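Local coordinates for protein GH127 beta-L-arabinofuranoside (PDB 4QK0) that probably hydrolyses terminal beta-L-arabinofuranosyl residues as a family 127 glycoside hydrolase (beta-L-arabinofuranosidase), at residues E33-Q38 / A80-A85; E40-R45 / E50-I55; I55-I60 / G67-M72; A144-E149 / L417-A422. All coordinates share one frame; numbering follows the deposited sequence.

All four contacts lie in the GH127 catalytic domain, a member of the six-hairpin clan, with an (alpha/alpha)6 barrel. Interactions 1 and 2 share helix 22-42 and have centres 12 Å apart; interactions 2 and 3 share helix 54-61, with I55 in both, and their centres lie 10 Å apart. Along the chain, interactions 2 and 3 are nested in the loop that interaction 1 closes, so together they join helices 22-42, 54-61 and 76-92 and the loops between them. Interaction 4 comes later in sequence, yet its centre is only 9 Å from that of interaction 1. The E84-R419 salt bridge joins them, tying the early helices to helix 413-422, more than 300 residues further along the chain.

Interaction 1: residues E33-Q38 / A80-A85; sequences EVIPYQ and AKWLEA
The indole of W82 reaches from helix 76-92 to the backbone of I35 on helix 22-42, its NE1 donating to I35 O at 3.0 Å. The bond is nearly straight (166°) and leaves in the indole plane, although the nitrogen sits tilted out of the carbonyl plane by 34°. I35 also packs its side chain here: CG2 lies 3.5 Å from W82 NE1, while CD1 goes to the A85 methyl at 3.7 Å. The small alanine lets that branch settle close to its helix. Q38 adds CB, 3.8 Å from W82 CD1.

W82 gets across because its CG stands anti to the backbone N (chi1 -179°); the axes of segments 33-38 and 80-85, roughly antiparallel, approach to 10.8 Å. Outside the pair, W39 stacks on the indole and A418 of helix 413-422 touches I35. Tryptophan thus suits this place twice over: its broad ring fills the space between the helices, and its one polar hydrogen, buried with it, is satisfied by a main-chain oxygen.

Interaction 2: residues E40-R45 / E50-I55; sequences EALNDR and EPSHAI
D44 and the backbone of S52 and H53 form the polar heart of this contact. D44 OD1 accepts from S52 N at 2.6 Å, nearly in line with its C-O bond, and from H53 N at 3.0 Å on its syn side; OD2 adds a weak bond to the same H53 N. OD2 also lies over one face of the H53 imidazole, offset toward the rim. The serine hydroxyl works in two directions, giving a weak bond to A41 O and accepting from A54 N at 3.1 Å in an ST turn that leads into helix 54-61.

Two waters extend the network. One joins A41 O to E50 O; the other donates to L42 O at 2.7 Å and, less closely, to D44 OD2.

Apolar contacts lie beside it: L42 CD2 meets the A54 methyl at 3.8 Å, and L42 CB lies 4.2 Å from I55 CG1. The same I55 CG1 is in van der Waals contact with N43 OD1 at 3.6 Å, and the amide of N43 is held on its own side by ND2 bonding to W39 O.

Helix 22-42 ends in a Schellman motif, R45 N bonding to E40 O and D44 N to A41 O, with D44 at positive phi as the C-prime residue. A short acidic side chain suits that position because its carboxylate takes up two backbone N-H groups of the returning chain, while water and serine serve carbonyls at the helix end.

Interaction 3: residues I55-I60 / G67-M72; sequences IENFRI and GEFYGM
N57 crosses the F69 ring obliquely, ND2 coming within 3.3 Å of F69 CE2 with the amide and ring planes only 11° apart. CG of N57 stands beside the backbone N, anti to the carbonyl carbon (chi1 -73°), and this turns the amide from helix 54-61 to the loop that follows it. There it pairs with both main-chain groups of one residue: N57 ND2 donates to Y70 O at 3.0 Å, nearly straight and in the amide plane, and N57 OD1 receives Y70 N at 3.2 Å. A water gives OD1 a further bond, 2.7 Å long, and also donates to E68 O.

Asparagine fits because its amide offers a donor and an acceptor, as a peptide does. A leucine in its place would probably leave Y70 N and Y70 O without these partners and the loop less firmly fixed to the helix.

One turn on, I60 puts CD1 against G67 O at 3.6 Å. G67 has a positive phi, where a beta carbon would press on the preceding carbonyl oxygen and also meet I60 CD1, so glycine suits it. Beyond the pair, Y122 meets F69 edge-to-face.

The arrangement is that of an irregular loop fastened by a helix side chain that imitates a peptide group, here on the connection between helices 54-61 and 76-92 of the (alpha/alpha)6 catalytic domain.

Interaction 4: residues A144-E149 / L417-A422; sequences AGHLIE and LARLIA
R419 sets out with CG between its backbone N and carbonyl carbon (chi1 68°) and then runs fully extended to NE, which carries the guanidinium across to H146 and E149 on helix 140-158. R419 NH1 makes a salt bridge to E149 OE1, a weak bond of 3.3 Å, with the carboxylate and guanidinium planes 71° apart. A water bridges the same two groups, accepting from R419 NH2 and donating to E149 OE1, both at 2.9 Å. H146 brings CD2 over a face of the guanidinium, its ring turned 67° from that plane.

Helices 140-158 and 413-422, far apart in sequence, are joined here by side chains alone within the (alpha/alpha)6 barrel domain, where the long arginine spans the gap between E149 CA and R419 CA, 10.7 Å apart. R419 NH1 finds its stronger partner in E84 of helix 76-92. A methionine here would remove the cation and probably leave the neighbouring E84 and E149 carboxylates without compensation from this side. K200 forms a salt bridge with E149 through OE2.

Interaction 1: residues E33-Q38 / A80-A85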
loop_
_atom_site.group_PDB
_atom_site.type_symbol
_atom_site.label_atom_id
_atom_site.label_comp_id
_atom_site.label_asym_id
_atom_site.label_seq_id
_atom_site.Cartn_x
_atom_site.Cartn_y
_atom_site.Cartn_z
ATOM N N GLU A 33 0.694 -33.066 15.549
ATOM C CA GLU A 33 -0.355 -32.049 15.431
ATOM C C GLU A 33 -0.760 -31.764 13.991
ATOM O O GLU A 33 -1.932 -31.868 13.638
ATOM C CB GLU A 33 0.121 -30.756 16.110
ATOM C CG GLU A 33 -0.778 -29.550 15.851
ATOM C CD GLU A 33 -2.199 -29.741 16.396
ATOM O OE1 GLU A 33 -3.182 -29.360 15.695
ATOM O OE2 GLU A 33 -2.317 -30.267 17.541
ATOM N N VAL A 34 0.201 -31.377 13.159
ATOM C CA VAL A 34 -0.157 -30.852 11.864
ATOM C C VAL A 34 -0.767 -31.866 10.933
ATOM O O VAL A 34 -1.857 -31.655 10.381
ATOM C CB VAL A 34 1.043 -30.206 11.164
ATOM C CG1 VAL A 34 0.616 -29.588 9.848
ATOM C CG2 VAL A 34 1.690 -29.127 12.019
ATOM N N ILE A 35 -0.091 -32.992 10.732
ATOM C CA ILE A 35 -0.598 -34.007 9.790
ATOM C C ILE A 35 -1.916 -34.681 10.232
ATOM O O ILE A 35 -2.868 -34.842 9.443
ATOM C CB ILE A 35 0.521 -35.026 9.490
ATOM C CG1 ILE A 35 1.517 -34.418 8.493
ATOM C CG2 ILE A 35 -0.033 -36.358 9.001
ATOM C CD1 ILE A 35 0.955 -33.974 7.173
ATOM N N PRO A 36 -2.019 -35.055 11.499
ATOM C CA PRO A 36 -3.331 -35.536 11.972
ATOM C C PRO A 36 -4.496 -34.546 11.841
ATOM O O PRO A 36 -5.597 -34.939 11.435
ATOM C CB PRO A 36 -3.062 -35.860 13.449
ATOM C CG PRO A 36 -1.621 -36.254 13.453
ATOM C CD PRO A 36 -0.987 -35.225 12.527
ATOM N N TYR A 37 -4.266 -33.274 12.166
ATOM C CA TYR A 37 -5.321 -32.255 12.027
ATOM C C TYR A 37 -5.745 -32.127 10.567
ATOM O O TYR A 37 -6.946 -32.074 10.255
ATOM C CB TYR A 37 -4.861 -30.891 12.584
ATOM C CG TYR A 37 -5.942 -29.834 12.558
ATOM C CD1 TYR A 37 -6.161 -29.072 11.429
ATOM C CD2 TYR A 37 -6.792 -29.653 13.644
ATOM C CE1 TYR A 37 -7.183 -28.131 11.376
ATOM C CE2 TYR A 37 -7.813 -28.703 13.608
ATOM C CZ TYR A 37 -7.988 -27.940 12.475
ATOM O OH TYR A 37 -8.982 -27.006 12.440
ATOM N N GLN A 38 -4.761 -32.073 9.670
ATOM C CA GLN A 38 -5.099 -31.961 8.257
ATOM C C GLN A 38 -5.850 -33.164 7.757
ATOM O O GLN A 38 -6.739 -33.036 6.906
ATOM C CB GLN A 38 -3.871 -31.763 7.393
ATOM C CG GLN A 38 -3.239 -30.373 7.456
ATOM C CD GLN A 38 -4.192 -29.184 7.188
ATOM O OE1 GLN A 38 -4.594 -28.963 6.047
ATOM N NE2 GLN A 38 -4.509 -28.374 8.241
ATOM N N ALA A 80 -2.544 -34.742 -2.272
ATOM C CA ALA A 80 -1.204 -35.074 -2.701
ATOM C C ALA A 80 -0.200 -34.588 -1.720
ATOM O O ALA A 80 0.720 -35.308 -1.342
ATOM C CB ALA A 80 -0.921 -34.486 -4.071
ATOM N N LYS A 81 -0.352 -33.355 -1.272
ATOM C CA LYS A 81 0.653 -32.777 -0.374
ATOM C C LYS A 81 0.635 -33.447 0.956
ATOM O O LYS A 81 1.697 -33.577 1.604
ATOM C CB LYS A 81 0.460 -31.267 -0.193
ATOM C CG LYS A 81 0.765 -30.456 -1.451
ATOM C CD LYS A 81 0.196 -29.037 -1.314
ATOM C CE LYS A 81 0.505 -28.195 -2.525
ATOM N NZ LYS A 81 -0.314 -26.963 -2.471
ATOM N N TRP A 82 -0.560 -33.856 1.404
ATOM C CA TRP A 82 -0.650 -34.561 2.686
ATOM C C TRP A 82 0.071 -35.935 2.544
ATOM O O TRP A 82 0.909 -36.297 3.393
ATOM C CB TRP A 82 -2.120 -34.702 3.135
ATOM C CG TRP A 82 -2.343 -35.395 4.439
ATOM C CD1 TRP A 82 -2.410 -34.817 5.677
ATOM C CD2 TRP A 82 -2.497 -36.801 4.653
ATOM N NE1 TRP A 82 -2.586 -35.783 6.634
ATOM C CE2 TRP A 82 -2.667 -36.999 6.031
ATOM C CE3 TRP A 82 -2.541 -37.906 3.813
ATOM C CZ2 TRP A 82 -2.853 -38.263 6.587
ATOM C CZ3 TRP A 82 -2.759 -39.162 4.371
ATOM C CH2 TRP A 82 -2.907 -39.324 5.739
ATOM N N LEU A 83 -0.192 -36.651 1.444
ATOM C CA LEU A 83 0.516 -37.945 1.204
ATOM C C LEU A 83 2.038 -37.786 1.143
ATOM O O LEU A 83 2.779 -38.584 1.703
ATOM C CB LEU A 83 0.036 -38.599 -0.068
ATOM C CG LEU A 83 -1.394 -39.181 0.010
ATOM C CD1 LEU A 83 -1.892 -39.527 -1.371
ATOM C CD2 LEU A 83 -1.433 -40.398 0.899
ATOM N N GLU A 84 2.496 -36.715 0.516
ATOM C CA GLU A 84 3.913 -36.487 0.384
ATOM C C GLU A 84 4.550 -36.270 1.720
ATOM O O GLU A 84 5.615 -36.843 2.033
ATOM C CB GLU A 84 4.221 -35.325 -0.565
ATOM C CG GLU A 84 5.726 -35.236 -0.865
ATOM C CD GLU A 84 6.167 -33.977 -1.614
ATOM O OE1 GLU A 84 5.311 -33.307 -2.202
ATOM O OE2 GLU A 84 7.391 -33.686 -1.631
ATOM N N ALA A 85 3.935 -35.451 2.543
ATOM C CA ALA A 85 4.473 -35.274 3.898
ATOM C C ALA A 85 4.464 -36.576 4.713
ATOM O O ALA A 85 5.380 -36.844 5.493
ATOM C CB ALA A 85 3.685 -34.225 4.641
#

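Interaction 2: residues E40-R45 / E50-I55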
loop_
_atom_site.group_PDB
_atom_site.type_symbol
_atom_site.label_atom_id
_atom_site.label_comp_id
_atom_site.label_asym_id
_atom_site.label_seq_id
_atom_site.Cartn_x
_atom_site.Cartn_y
_atom_site.Cartn_z
ATOM N N GLU A 40 -8.042 -34.814 9.375
ATOM C CA GLU A 40 -9.428 -34.607 9.798
ATOM C C GLU A 40 -10.086 -33.629 8.882
ATOM O O GLU A 40 -11.237 -33.845 8.486
ATOM C CB GLU A 40 -9.495 -34.115 11.244
ATOM C CG GLU A 40 -8.967 -35.138 12.255
ATOM C CD GLU A 40 -9.712 -36.455 12.167
ATOM O OE1 GLU A 40 -10.946 -36.465 12.382
ATOM O OE2 GLU A 40 -9.083 -37.494 11.870
ATOM N N ALA A 41 -9.372 -32.542 8.544
ATOM C CA ALA A 41 -9.945 -31.521 7.670
ATOM C C ALA A 41 -10.256 -32.084 6.295
ATOM O O ALA A 41 -11.336 -31.794 5.720
ATOM C CB ALA A 41 -9.004 -30.335 7.544
ATOM N N LEU A 42 -9.315 -32.885 5.757
ATOM C CA LEU A 42 -9.502 -33.434 4.427
ATOM C C LEU A 42 -10.723 -34.345 4.397
ATOM O O LEU A 42 -11.331 -34.563 3.336
ATOM C CB LEU A 42 -8.258 -34.184 3.961
ATOM C CG LEU A 42 -6.998 -33.342 3.731
ATOM C CD1 LEU A 42 -5.787 -34.242 3.626
ATOM C CD2 LEU A 42 -7.114 -32.445 2.496
ATOM N N ASN A 43 -11.084 -34.900 5.549
ATOM C CA ASN A 43 -12.277 -35.790 5.642
ATOM C C ASN A 43 -13.516 -35.133 6.236
ATOM O O ASN A 43 -14.457 -35.830 6.618
ATOM C CB ASN A 43 -11.955 -37.011 6.463
ATOM C CG ASN A 43 -11.039 -37.958 5.744
ATOM O OD1 ASN A 43 -11.483 -38.706 4.918
ATOM N ND2 ASN A 43 -9.758 -37.931 6.071
ATOM N N ASP A 44 -13.490 -33.805 6.338
ATOM C CA ASP A 44 -14.624 -33.012 6.826
ATOM C C ASP A 44 -15.101 -33.373 8.232
ATOM O O ASP A 44 -16.276 -33.351 8.505
ATOM C CB ASP A 44 -15.789 -33.108 5.838
ATOM C CG ASP A 44 -15.405 -32.626 4.455
ATOM O OD1 ASP A 44 -14.796 -31.557 4.357
ATOM O OD2 ASP A 44 -15.736 -33.301 3.466
ATOM N N ARG A 45 -14.182 -33.718 9.108
ATOM C CA ARG A 45 -14.529 -34.110 10.470
ATOM C C ARG A 45 -14.182 -33.029 11.494
ATOM O O ARG A 45 -14.010 -33.326 12.666
ATOM C CB ARG A 45 -13.816 -35.405 10.839
ATOM C CG ARG A 45 -14.292 -36.587 10.023
ATOM C CD ARG A 45 -13.858 -37.892 10.686
ATOM N NE ARG A 45 -12.405 -38.119 10.633
ATOM C CZ ARG A 45 -11.763 -38.874 9.730
ATOM N NH1 ARG A 45 -12.407 -39.485 8.749
ATOM N NH2 ARG A 45 -10.451 -39.003 9.800
ATOM N N GLU A 50 -14.532 -24.815 7.419
ATOM C CA GLU A 50 -15.074 -24.770 6.073
ATOM C C GLU A 50 -14.844 -26.192 5.516
ATOM O O GLU A 50 -13.708 -26.710 5.570
ATOM C CB GLU A 50 -14.367 -23.679 5.233
ATOM C CG GLU A 50 -14.711 -22.165 5.460
ATOM C CD GLU A 50 -15.948 -21.848 6.320
ATOM O OE1 GLU A 50 -15.836 -21.206 7.420
ATOM O OE2 GLU A 50 -17.055 -22.207 5.861
ATOM N N PRO A 51 -15.917 -26.857 5.040
ATOM C CA PRO A 51 -15.683 -28.213 4.566
ATOM C C PRO A 51 -14.663 -28.245 3.400
ATOM O O PRO A 51 -14.471 -27.241 2.691
ATOM C CB PRO A 51 -17.063 -28.681 4.105
ATOM C CG PRO A 51 -18.014 -27.767 4.775
ATOM C CD PRO A 51 -17.309 -26.447 4.839
ATOM N N SER A 52 -13.934 -29.353 3.274
ATOM C CA SER A 52 -12.978 -29.469 2.172
ATOM C C SER A 52 -13.520 -30.407 1.106
ATOM O O SER A 52 -13.357 -30.129 -0.042
ATOM C CB SER A 52 -11.578 -29.873 2.679
ATOM O OG SER A 52 -11.334 -31.237 2.518
ATOM N N HIS A 53 -14.110 -31.538 1.487
ATOM C CA HIS A 53 -14.547 -32.560 0.533
ATOM C C HIS A 53 -13.392 -33.162 -0.306
ATOM O O HIS A 53 -13.628 -33.746 -1.370
ATOM C CB HIS A 53 -15.634 -32.001 -0.424
ATOM C CG HIS A 53 -17.031 -32.090 0.109
ATOM N ND1 HIS A 53 -17.912 -33.072 -0.285
ATOM C CD2 HIS A 53 -17.705 -31.312 0.987
ATOM C CE1 HIS A 53 -19.060 -32.914 0.347
ATOM N NE2 HIS A 53 -18.963 -31.847 1.118
ATOM N N ALA A 54 -12.166 -33.034 0.130
ATOM C CA ALA A 54 -11.063 -33.388 -0.772
ATOM C C ALA A 54 -11.052 -34.903 -1.036
ATOM O O ALA A 54 -10.804 -35.339 -2.164
ATOM C CB ALA A 54 -9.714 -32.915 -0.225
ATOM N N ILE A 55 -11.296 -35.678 0.010
ATOM C CA ILE A 55 -11.313 -37.144 -0.096
ATOM C C ILE A 55 -12.637 -37.571 -0.749
ATOM O O ILE A 55 -12.665 -38.427 -1.640
ATOM C CB ILE A 55 -11.162 -37.799 1.269
ATOM C CG1 ILE A 55 -9.825 -37.443 1.924
ATOM C CG2 ILE A 55 -11.321 -39.318 1.186
ATOM C CD1 ILE A 55 -8.614 -37.981 1.207
HETATM O O HOH W 1 -12.732 -29.555 6.590
HETATM O O HOH W 2 -13.638 -35.337 2.278
#

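Interaction 3: residues I55-I60 / G67-M72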
loop_
_atom_site.group_PDB
_atom_site.type_symbol
_atom_site.label_atom_id
_atom_site.label_comp_id
_atom_site.label_asym_id
_atom_site.label_seq_id
_atom_site.Cartn_x
_atom_site.Cartn_y
_atom_site.Cartn_z
ATOM N N ILE A 55 -11.296 -35.678 0.010
ATOM C CA ILE A 55 -11.313 -37.144 -0.096
ATOM C C ILE A 55 -12.637 -37.571 -0.749
ATOM O O ILE A 55 -12.665 -38.427 -1.640
ATOM C CB ILE A 55 -11.162 -37.799 1.269
ATOM C CG1 ILE A 55 -9.825 -37.443 1.924
ATOM C CG2 ILE A 55 -11.321 -39.318 1.186
ATOM C CD1 ILE A 55 -8.614 -37.981 1.207
ATOM N N GLU A 56 -13.714 -36.932 -0.315
ATOM C CA GLU A 56 -15.027 -37.208 -0.818
ATOM C C GLU A 56 -15.065 -37.088 -2.334
ATOM O O GLU A 56 -15.674 -37.907 -3.031
ATOM C CB GLU A 56 -16.062 -36.287 -0.119
ATOM C CG GLU A 56 -17.518 -36.629 -0.371
ATOM C CD GLU A 56 -17.871 -38.067 -0.017
ATOM O OE1 GLU A 56 -17.099 -38.748 0.723
ATOM O OE2 GLU A 56 -18.930 -38.522 -0.507
ATOM N N ASN A 57 -14.454 -36.047 -2.875
ATOM C CA ASN A 57 -14.429 -35.880 -4.330
ATOM C C ASN A 57 -13.853 -37.162 -5.024
ATOM O O ASN A 57 -14.267 -37.487 -6.092
ATOM C CB ASN A 57 -13.600 -34.667 -4.742
ATOM C CG ASN A 57 -14.284 -33.321 -4.440
ATOM O OD1 ASN A 57 -15.499 -33.215 -4.351
ATOM N ND2 ASN A 57 -13.469 -32.278 -4.351
ATOM N N PHE A 58 -12.849 -37.805 -4.442
ATOM C CA PHE A 58 -12.267 -39.021 -5.052
ATOM C C PHE A 58 -13.198 -40.209 -4.894
ATOM O O PHE A 58 -13.326 -41.026 -5.799
ATOM C CB PHE A 58 -10.924 -39.387 -4.441
ATOM C CG PHE A 58 -9.805 -38.510 -4.890
ATOM C CD1 PHE A 58 -9.254 -38.650 -6.156
ATOM C CD2 PHE A 58 -9.304 -37.532 -4.044
ATOM C CE1 PHE A 58 -8.232 -37.821 -6.583
ATOM C CE2 PHE A 58 -8.276 -36.718 -4.455
ATOM C CZ PHE A 58 -7.751 -36.839 -5.723
ATOM N N ARG A 59 -13.885 -40.277 -3.754
ATOM C CA ARG A 59 -14.932 -41.255 -3.596
ATOM C C ARG A 59 -15.966 -41.147 -4.683
ATOM O O ARG A 59 -16.354 -42.163 -5.288
ATOM C CB ARG A 59 -15.631 -41.084 -2.267
ATOM C CG ARG A 59 -14.876 -41.718 -1.150
ATOM C CD ARG A 59 -15.803 -42.154 -0.039
ATOM N NE ARG A 59 -14.942 -42.393 1.078
ATOM C CZ ARG A 59 -14.578 -41.466 1.956
ATOM N NH1 ARG A 59 -15.068 -40.227 1.897
ATOM N NH2 ARG A 59 -13.727 -41.806 2.907
ATOM N N ILE A 60 -16.481 -39.933 -4.892
ATOM C CA ILE A 60 -17.510 -39.748 -5.895
ATOM C C ILE A 60 -16.948 -40.174 -7.225
ATOM O O ILE A 60 -17.574 -40.905 -7.997
ATOM C CB ILE A 60 -18.000 -38.300 -5.908
ATOM C CG1 ILE A 60 -18.671 -37.972 -4.548
ATOM C CG2 ILE A 60 -18.968 -38.079 -7.049
ATOM C CD1 ILE A 60 -18.933 -36.489 -4.318
ATOM N N GLY A 67 -22.851 -37.269 -4.926
ATOM C CA GLY A 67 -22.867 -35.880 -4.564
ATOM C C GLY A 67 -22.173 -35.050 -5.613
ATOM O O GLY A 67 -21.638 -35.584 -6.571
ATOM N N GLU A 68 -22.211 -33.741 -5.412
ATOM C CA GLU A 68 -21.623 -32.747 -6.285
ATOM C C GLU A 68 -20.195 -32.505 -5.879
ATOM O O GLU A 68 -19.811 -32.728 -4.722
ATOM C CB GLU A 68 -22.420 -31.433 -6.252
ATOM C CG GLU A 68 -23.729 -31.569 -7.039
ATOM C CD GLU A 68 -24.738 -30.429 -6.959
ATOM O OE1 GLU A 68 -24.812 -29.698 -5.945
ATOM O OE2 GLU A 68 -25.569 -30.337 -7.888
ATOM N N PHE A 69 -19.373 -32.200 -6.875
ATOM C CA PHE A 69 -18.011 -31.759 -6.613
ATOM C C PHE A 69 -18.070 -30.540 -5.660
ATOM O O PHE A 69 -18.981 -29.755 -5.735
ATOM C CB PHE A 69 -17.323 -31.354 -7.923
ATOM C CG PHE A 69 -15.956 -30.809 -7.715
ATOM C CD1 PHE A 69 -15.754 -29.441 -7.492
ATOM C CD2 PHE A 69 -14.866 -31.667 -7.716
ATOM C CE1 PHE A 69 -14.462 -28.957 -7.245
ATOM C CE2 PHE A 69 -13.588 -31.188 -7.501
ATOM C CZ PHE A 69 -13.375 -29.837 -7.265
ATOM N N TYR A 70 -17.115 -30.434 -4.757
ATOM C CA TYR A 70 -17.010 -29.274 -3.918
ATOM C C TYR A 70 -15.562 -28.832 -3.782
ATOM O O TYR A 70 -14.664 -29.654 -3.615
ATOM C CB TYR A 70 -17.580 -29.572 -2.529
ATOM C CG TYR A 70 -17.591 -28.380 -1.606
ATOM C CD1 TYR A 70 -16.443 -28.012 -0.879
ATOM C CD2 TYR A 70 -18.752 -27.610 -1.432
ATOM C CE1 TYR A 70 -16.443 -26.907 -0.028
ATOM C CE2 TYR A 70 -18.758 -26.507 -0.574
ATOM C CZ TYR A 70 -17.600 -26.163 0.120
ATOM O OH TYR A 70 -17.596 -25.093 0.981
ATOM N N GLY A 71 -15.355 -27.511 -3.757
ATOM C CA GLY A 71 -14.059 -26.928 -3.396
ATOM C C GLY A 71 -13.390 -26.252 -4.575
ATOM O O GLY A 71 -14.042 -25.940 -5.588
HETATM N N MSE A 72 -12.092 -26.021 -4.444
HETATM C CA MSE A 72 -11.327 -25.337 -5.479
HETATM C C MSE A 72 -10.937 -26.331 -6.575
HETATM O O MSE A 72 -10.925 -27.552 -6.389
HETATM C CB MSE A 72 -10.055 -24.751 -4.862
HETATM C CG MSE A 72 -10.319 -23.657 -3.804
HETATM SE SE MSE A 72 -11.519 -22.217 -4.478
HETATM C CE MSE A 72 -10.166 -20.890 -5.063
HETATM O O HOH W 3 -17.848 -33.314 -2.982
#

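Interaction 4: residues A144-E149 / L417-A422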
loop_
_atom_site.group_PDB
_atom_site.type_symbol
_atom_site.label_atom_id
_atom_site.label_comp_id
_atom_site.label_asym_id
_atom_site.label_seq_id
_atom_site.Cartn_x
_atom_site.Cartn_y
_atom_site.Cartn_z
ATOM N N ALA A 144 -1.556 -32.997 -11.062
ATOM C CA ALA A 144 -0.845 -34.205 -11.490
ATOM C C ALA A 144 0.580 -34.180 -10.977
ATOM O O ALA A 144 1.061 -35.151 -10.403
ATOM C CB ALA A 144 -0.849 -34.305 -12.990
ATOM N N GLY A 145 1.226 -33.025 -11.074
ATOM C CA GLY A 145 2.576 -32.866 -10.556
ATOM C C GLY A 145 2.668 -33.131 -9.086
ATOM O O GLY A 145 3.541 -33.877 -8.629
ATOM N N HIS A 146 1.730 -32.576 -8.306
ATOM C CA HIS A 146 1.798 -32.790 -6.880
ATOM C C HIS A 146 1.598 -34.237 -6.514
ATOM O O HIS A 146 2.231 -34.729 -5.602
ATOM C CB HIS A 146 0.824 -31.882 -6.114
ATOM C CG HIS A 146 1.456 -30.594 -5.714
ATOM N ND1 HIS A 146 1.100 -29.385 -6.276
ATOM C CD2 HIS A 146 2.544 -30.344 -4.946
ATOM C CE1 HIS A 146 1.911 -28.444 -5.829
ATOM N NE2 HIS A 146 2.772 -28.991 -5.008
ATOM N N LEU A 147 0.693 -34.886 -7.203
ATOM C CA LEU A 147 0.447 -36.333 -6.995
ATOM C C LEU A 147 1.689 -37.214 -7.359
ATOM O O LEU A 147 2.048 -38.118 -6.642
ATOM C CB LEU A 147 -0.726 -36.742 -7.864
ATOM C CG LEU A 147 -2.162 -36.976 -7.418
ATOM C CD1 LEU A 147 -2.420 -36.951 -5.931
ATOM C CD2 LEU A 147 -3.169 -36.187 -8.232
ATOM N N ILE A 148 2.327 -36.891 -8.495
ATOM C CA ILE A 148 3.627 -37.494 -8.864
ATOM C C ILE A 148 4.645 -37.337 -7.749
ATOM O O ILE A 148 5.243 -38.325 -7.299
ATOM C CB ILE A 148 4.148 -36.881 -10.135
ATOM C CG1 ILE A 148 3.297 -37.356 -11.329
ATOM C CG2 ILE A 148 5.599 -37.239 -10.331
ATOM C CD1 ILE A 148 3.501 -36.598 -12.625
ATOM N N GLU A 149 4.804 -36.122 -7.227
ATOM C CA GLU A 149 5.791 -35.944 -6.153
ATOM C C GLU A 149 5.445 -36.825 -5.006
ATOM O O GLU A 149 6.344 -37.347 -4.352
ATOM C CB GLU A 149 5.882 -34.504 -5.653
ATOM C CG GLU A 149 6.456 -33.494 -6.615
ATOM C CD GLU A 149 6.776 -32.153 -5.909
ATOM O OE1 GLU A 149 5.983 -31.184 -6.014
ATOM O OE2 GLU A 149 7.850 -32.073 -5.272
ATOM N N LEU A 417 4.042 -26.579 4.566
ATOM C CA LEU A 417 5.164 -26.571 5.533
ATOM C C LEU A 417 5.496 -27.947 6.056
ATOM O O LEU A 417 6.636 -28.263 6.256
ATOM C CB LEU A 417 4.919 -25.720 6.742
ATOM C CG LEU A 417 5.552 -24.336 6.766
ATOM C CD1 LEU A 417 5.037 -23.632 8.017
ATOM C CD2 LEU A 417 7.076 -24.345 6.768
ATOM N N ALA A 418 4.492 -28.745 6.285
ATOM C CA ALA A 418 4.707 -30.114 6.733
ATOM C C ALA A 418 5.652 -30.878 5.807
ATOM O O ALA A 418 6.525 -31.578 6.298
ATOM C CB ALA A 418 3.393 -30.858 6.806
ATOM N N ARG A 419 5.443 -30.804 4.486
ATOM C CA ARG A 419 6.268 -31.618 3.583
ATOM C C ARG A 419 7.698 -31.161 3.590
ATOM O O ARG A 419 8.586 -32.002 3.537
ATOM C CB ARG A 419 5.711 -31.724 2.178
ATOM C CG ARG A 419 5.715 -30.463 1.356
ATOM C CD ARG A 419 5.093 -30.763 0.000
ATOM N NE ARG A 419 5.096 -29.592 -0.851
ATOM C CZ ARG A 419 5.378 -29.583 -2.144
ATOM N NH1 ARG A 419 5.724 -30.700 -2.790
ATOM N NH2 ARG A 419 5.332 -28.428 -2.806
ATOM N N LEU A 420 7.945 -29.866 3.755
ATOM C CA LEU A 420 9.320 -29.412 3.895
ATOM C C LEU A 420 9.993 -29.830 5.215
ATOM O O LEU A 420 11.137 -30.371 5.249
ATOM C CB LEU A 420 9.400 -27.899 3.763
ATOM C CG LEU A 420 10.789 -27.311 3.999
ATOM C CD1 LEU A 420 11.762 -27.853 2.962
ATOM C CD2 LEU A 420 10.756 -25.806 3.891
ATOM N N ILE A 421 9.315 -29.557 6.326
ATOM C CA ILE A 421 9.885 -29.819 7.635
ATOM C C ILE A 421 10.159 -31.297 7.751
ATOM O O ILE A 421 11.194 -31.708 8.277
ATOM C CB ILE A 421 8.911 -29.358 8.749
ATOM C CG1 ILE A 421 8.974 -27.825 8.898
ATOM C CG2 ILE A 421 9.257 -29.987 10.079
ATOM C CD1 ILE A 421 7.898 -27.259 9.784
ATOM N N ALA A 422 9.206 -32.109 7.297
ATOM C CA ALA A 422 9.331 -33.569 7.442
ATOM C C ALA A 422 10.493 -34.127 6.620
ATOM O O ALA A 422 11.033 -35.174 6.951
ATOM C CB ALA A 422 8.038 -34.279 7.065
HETATM O O HOH W 4 6.436 -28.382 -5.505
#